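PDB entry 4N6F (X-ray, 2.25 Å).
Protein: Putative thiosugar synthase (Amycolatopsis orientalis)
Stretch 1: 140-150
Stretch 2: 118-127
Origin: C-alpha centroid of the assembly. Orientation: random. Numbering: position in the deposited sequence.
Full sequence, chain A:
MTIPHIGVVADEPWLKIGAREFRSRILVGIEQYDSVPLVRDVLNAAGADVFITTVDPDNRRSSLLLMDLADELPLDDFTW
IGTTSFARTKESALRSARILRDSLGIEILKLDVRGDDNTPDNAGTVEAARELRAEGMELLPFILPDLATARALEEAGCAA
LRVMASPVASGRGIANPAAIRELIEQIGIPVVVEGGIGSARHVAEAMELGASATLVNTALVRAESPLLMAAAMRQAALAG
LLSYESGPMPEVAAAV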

# COMPACT_ATOMS: atom_id res chain seq x y z
N LEU A 140 12.16 -20.56 -11.02
CA LEU A 140 11.87 -19.18 -10.69
C LEU A 140 13.21 -18.46 -10.50
O LEU A 140 13.73 -18.36 -9.38
CB LEU A 140 11.02 -19.09 -9.43
CG LEU A 140 9.57 -19.60 -9.53
CD1 LEU A 140 9.46 -21.09 -9.30
CD2 LEU A 140 8.69 -18.89 -8.51
N PRO A 141 13.79 -17.96 -11.61
CA PRO A 141 15.05 -17.23 -11.57
C PRO A 141 14.91 -15.77 -11.14
O PRO A 141 13.85 -15.18 -11.29
CB PRO A 141 15.57 -17.33 -13.01
CG PRO A 141 14.37 -17.60 -13.86
CD PRO A 141 13.32 -18.20 -12.99
N PHE A 142 16.00 -15.23 -10.62
CA PHE A 142 16.08 -13.85 -10.15
C PHE A 142 16.98 -13.09 -11.12
O PHE A 142 18.08 -13.55 -11.43
CB PHE A 142 16.70 -13.85 -8.74
CG PHE A 142 16.59 -12.55 -7.99
CD1 PHE A 142 15.58 -11.64 -8.23
CD2 PHE A 142 17.49 -12.28 -6.97
CE1 PHE A 142 15.50 -10.46 -7.49
CE2 PHE A 142 17.41 -11.10 -6.23
CZ PHE A 142 16.41 -10.19 -6.49
N ILE A 143 16.48 -11.97 -11.64
CA ILE A 143 17.23 -11.14 -12.58
C ILE A 143 17.11 -9.65 -12.26
O ILE A 143 16.14 -9.20 -11.62
CB ILE A 143 16.80 -11.35 -14.05
CG1 ILE A 143 15.33 -10.97 -14.27
CG2 ILE A 143 17.02 -12.80 -14.47
CD1 ILE A 143 14.97 -10.74 -15.72
N LEU A 144 18.12 -8.90 -12.70
CA LEU A 144 18.01 -7.46 -12.88
C LEU A 144 17.05 -7.20 -14.02
O LEU A 144 17.08 -7.93 -15.03
CB LEU A 144 19.37 -6.83 -13.21
CG LEU A 144 20.51 -7.02 -12.21
CD1 LEU A 144 21.78 -6.35 -12.71
CD2 LEU A 144 20.11 -6.49 -10.84
N PRO A 145 16.20 -6.17 -13.88
CA PRO A 145 15.20 -5.92 -14.91
C PRO A 145 15.86 -5.65 -16.25
O PRO A 145 16.41 -4.58 -16.48
CB PRO A 145 14.45 -4.68 -14.39
CG PRO A 145 15.34 -4.06 -13.36
CD PRO A 145 16.14 -5.19 -12.78
N ASP A 146 15.84 -6.66 -17.11
CA ASP A 146 16.38 -6.55 -18.45
C ASP A 146 15.50 -7.39 -19.35
O ASP A 146 15.30 -8.59 -19.13
CB ASP A 146 17.82 -7.04 -18.53
CG ASP A 146 18.37 -6.99 -19.93
OD1 ASP A 146 18.59 -5.88 -20.43
OD2 ASP A 146 18.56 -8.06 -20.56
N LEU A 147 15.00 -6.74 -20.40
CA LEU A 147 14.00 -7.28 -21.28
C LEU A 147 14.50 -8.49 -22.06
O LEU A 147 13.81 -9.52 -22.13
CB LEU A 147 13.55 -6.16 -22.22
CG LEU A 147 12.30 -6.27 -23.10
CD1 LEU A 147 12.72 -6.77 -24.46
CD2 LEU A 147 11.19 -7.13 -22.50
N ALA A 148 15.70 -8.39 -22.63
CA ALA A 148 16.26 -9.51 -23.38
C ALA A 148 16.45 -10.74 -22.49
O ALA A 148 16.14 -11.86 -22.88
CB ALA A 148 17.58 -9.11 -24.04
N THR A 149 16.96 -10.52 -21.28
CA THR A 149 17.10 -11.60 -20.31
C THR A 149 15.74 -12.23 -19.99
O THR A 149 15.60 -13.46 -20.01
CB THR A 149 17.74 -11.09 -19.00
OG1 THR A 149 18.97 -10.41 -19.29
CG2 THR A 149 18.01 -12.24 -18.02
N ALA A 150 14.75 -11.39 -19.72
CA ALA A 150 13.43 -11.86 -19.36
C ALA A 150 12.82 -12.71 -20.48
O ALA A 150 12.24 -13.77 -20.23
CB ALA A 150 12.53 -10.69 -19.01
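Stretch 2, residues 118-127: NTPDNAGTVE

Residues 118-127 lie along residues 140-150 as a short extended segment that leads into a helix. The helix, 122-127, runs nearly antiparallel to the strand 140-143: the angle between their N-to-C directions is 166°, and the axes approach to 8.6 Å. Consequently, the beginning of stretch 2 meets the end of the strand and the loop after it, whereas T125, further along, comes back to P141. The CA atoms of P120 and I143 are 5.3 Å apart, and those of T125 and P141 are 7.0 Å apart. The contact buries 483 Å², both sides summed.

N118, with positive phi and psi (64°/32°), stays clear of stretch 1. The backbone then opens out at T119 (-114°/141°) and P120 (-60°/137°). T119 adopts the m rotamer and makes its contact through its methyl group, T119 CG2, which lies 3.7 Å from CD1 of L144.

P120 points toward stretch 1 and packs against both F142 and L144. Its CG sits over one face of the F142 ring, 3.9 Å from the centroid and 21° off the ring normal, a CH-pi contact in which the nearest ring atom, F142 CD2, is 3.7 Å from P120 CG. The pyrrolidine ring also reaches the backbone of the strand, with P120 CB 3.4 Å from F142 O and 3.9 Å from I143 CA. P120 CD packs at 3.9 Å against CD2 of L144, whose extended mt side chain thus covers both T119 and P120.

At D121 the side chain points away from stretch 1 and serves the helix instead. This residue is the N-cap: D121 OD1 accepts a weak capping bond from G124 N at 3.3 Å, while D121 O receives T125 N at 2.8 Å in the first turn.

N122 opens the helix. Its CA-to-CB bond points sideways, but the end of the side chain comes nearer to stretch 1 and enters the turn between the strand and the helix of stretch 1, alongside I143, L144, D146 and T149. The amide is probably turned over in the model, so its individual polar contacts are left unassigned. A123 points away, and G124 makes no contact with stretch 1.

One turn on from D121, T125 again points toward the strand. T125 CG2 rests 3.6 Å from P141 CB and 4.2 Å from I143 CG2, while T125 OG1 turns back to donate to D121 O at 2.8 Å. T125 OG1 also accepts from a water whose oxygen is 2.7 Å away. That water also donates to F142 O, 2.7 Å from the water oxygen, and so bridges the helix to the strand backbone.

V126 carries the contact to the helix of stretch 1, 147-150, with V126 CG2 lying 3.7 Å from CG2 of T149. The methyl of T149 is free for this packing while T149 OG1 donates to D146 OD2 at 2.7 Å. E127, exposed, lies beyond reach of stretch 1.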

# COMPACT_ATOMS: atom_id res chain seq x y z
N ASN A 118 26.38 -9.45 -4.64
CA ASN A 118 25.05 -9.93 -4.25
C ASN A 118 23.93 -9.46 -5.19
O ASN A 118 22.79 -9.25 -4.79
CB ASN A 118 24.74 -9.52 -2.80
CG ASN A 118 23.73 -10.43 -2.13
OD1 ASN A 118 23.53 -11.56 -2.57
ND2 ASN A 118 23.11 -9.95 -1.07
N THR A 119 24.29 -9.32 -6.46
CA THR A 119 23.40 -8.89 -7.52
C THR A 119 23.24 -10.07 -8.48
O THR A 119 24.21 -10.80 -8.73
CB THR A 119 24.00 -7.66 -8.24
OG1 THR A 119 23.67 -6.48 -7.51
CG2 THR A 119 23.50 -7.52 -9.65
N PRO A 120 22.02 -10.29 -9.02
CA PRO A 120 21.88 -11.38 -9.97
C PRO A 120 22.80 -11.20 -11.18
O PRO A 120 22.91 -10.09 -11.69
CB PRO A 120 20.42 -11.32 -10.41
CG PRO A 120 19.72 -10.56 -9.35
CD PRO A 120 20.73 -9.65 -8.72
N ASP A 121 23.45 -12.28 -11.59
CA ASP A 121 24.25 -12.35 -12.81
C ASP A 121 23.33 -12.85 -13.93
O ASP A 121 23.09 -14.06 -14.06
CB ASP A 121 25.44 -13.30 -12.59
CG ASP A 121 26.22 -13.62 -13.86
OD1 ASP A 121 25.97 -13.00 -14.91
OD2 ASP A 121 27.09 -14.51 -13.79
N ASN A 122 22.82 -11.92 -14.73
CA ASN A 122 21.81 -12.24 -15.75
C ASN A 122 22.22 -13.32 -16.72
O ASN A 122 21.48 -14.28 -16.93
CB ASN A 122 21.37 -10.97 -16.51
CG ASN A 122 20.33 -10.14 -15.75
OD1 ASN A 122 19.68 -9.28 -16.33
ND2 ASN A 122 20.17 -10.40 -14.46
N ALA A 123 23.40 -13.17 -17.32
CA ALA A 123 23.88 -14.12 -18.33
C ALA A 123 24.11 -15.51 -17.73
O ALA A 123 23.73 -16.51 -18.32
CB ALA A 123 25.16 -13.61 -18.99
N GLY A 124 24.75 -15.56 -16.56
CA GLY A 124 24.93 -16.83 -15.85
C GLY A 124 23.61 -17.47 -15.43
O GLY A 124 23.47 -18.69 -15.46
N THR A 125 22.64 -16.64 -15.03
CA THR A 125 21.31 -17.13 -14.65
C THR A 125 20.61 -17.77 -15.84
O THR A 125 19.99 -18.83 -15.71
CB THR A 125 20.44 -15.97 -14.10
OG1 THR A 125 21.04 -15.48 -12.90
CG2 THR A 125 19.00 -16.43 -13.80
N VAL A 126 20.71 -17.13 -17.00
CA VAL A 126 20.14 -17.65 -18.24
C VAL A 126 20.77 -18.99 -18.63
O VAL A 126 20.05 -19.93 -18.99
CB VAL A 126 20.33 -16.66 -19.41
CG1 VAL A 126 20.00 -17.32 -20.75
CG2 VAL A 126 19.46 -15.43 -19.22
N GLU A 127 22.09 -19.06 -18.58
CA GLU A 127 22.80 -20.32 -18.88
C GLU A 127 22.36 -21.43 -17.93
O GLU A 127 22.04 -22.53 -18.37
CB GLU A 127 24.32 -20.14 -18.75
CG GLU A 127 24.96 -19.27 -19.82
CD GLU A 127 26.39 -18.86 -19.44
OE1 GLU A 127 27.09 -19.65 -18.77
OE2 GLU A 127 26.79 -17.73 -19.81
O HOH W 1 20.07 -15.15 -10.42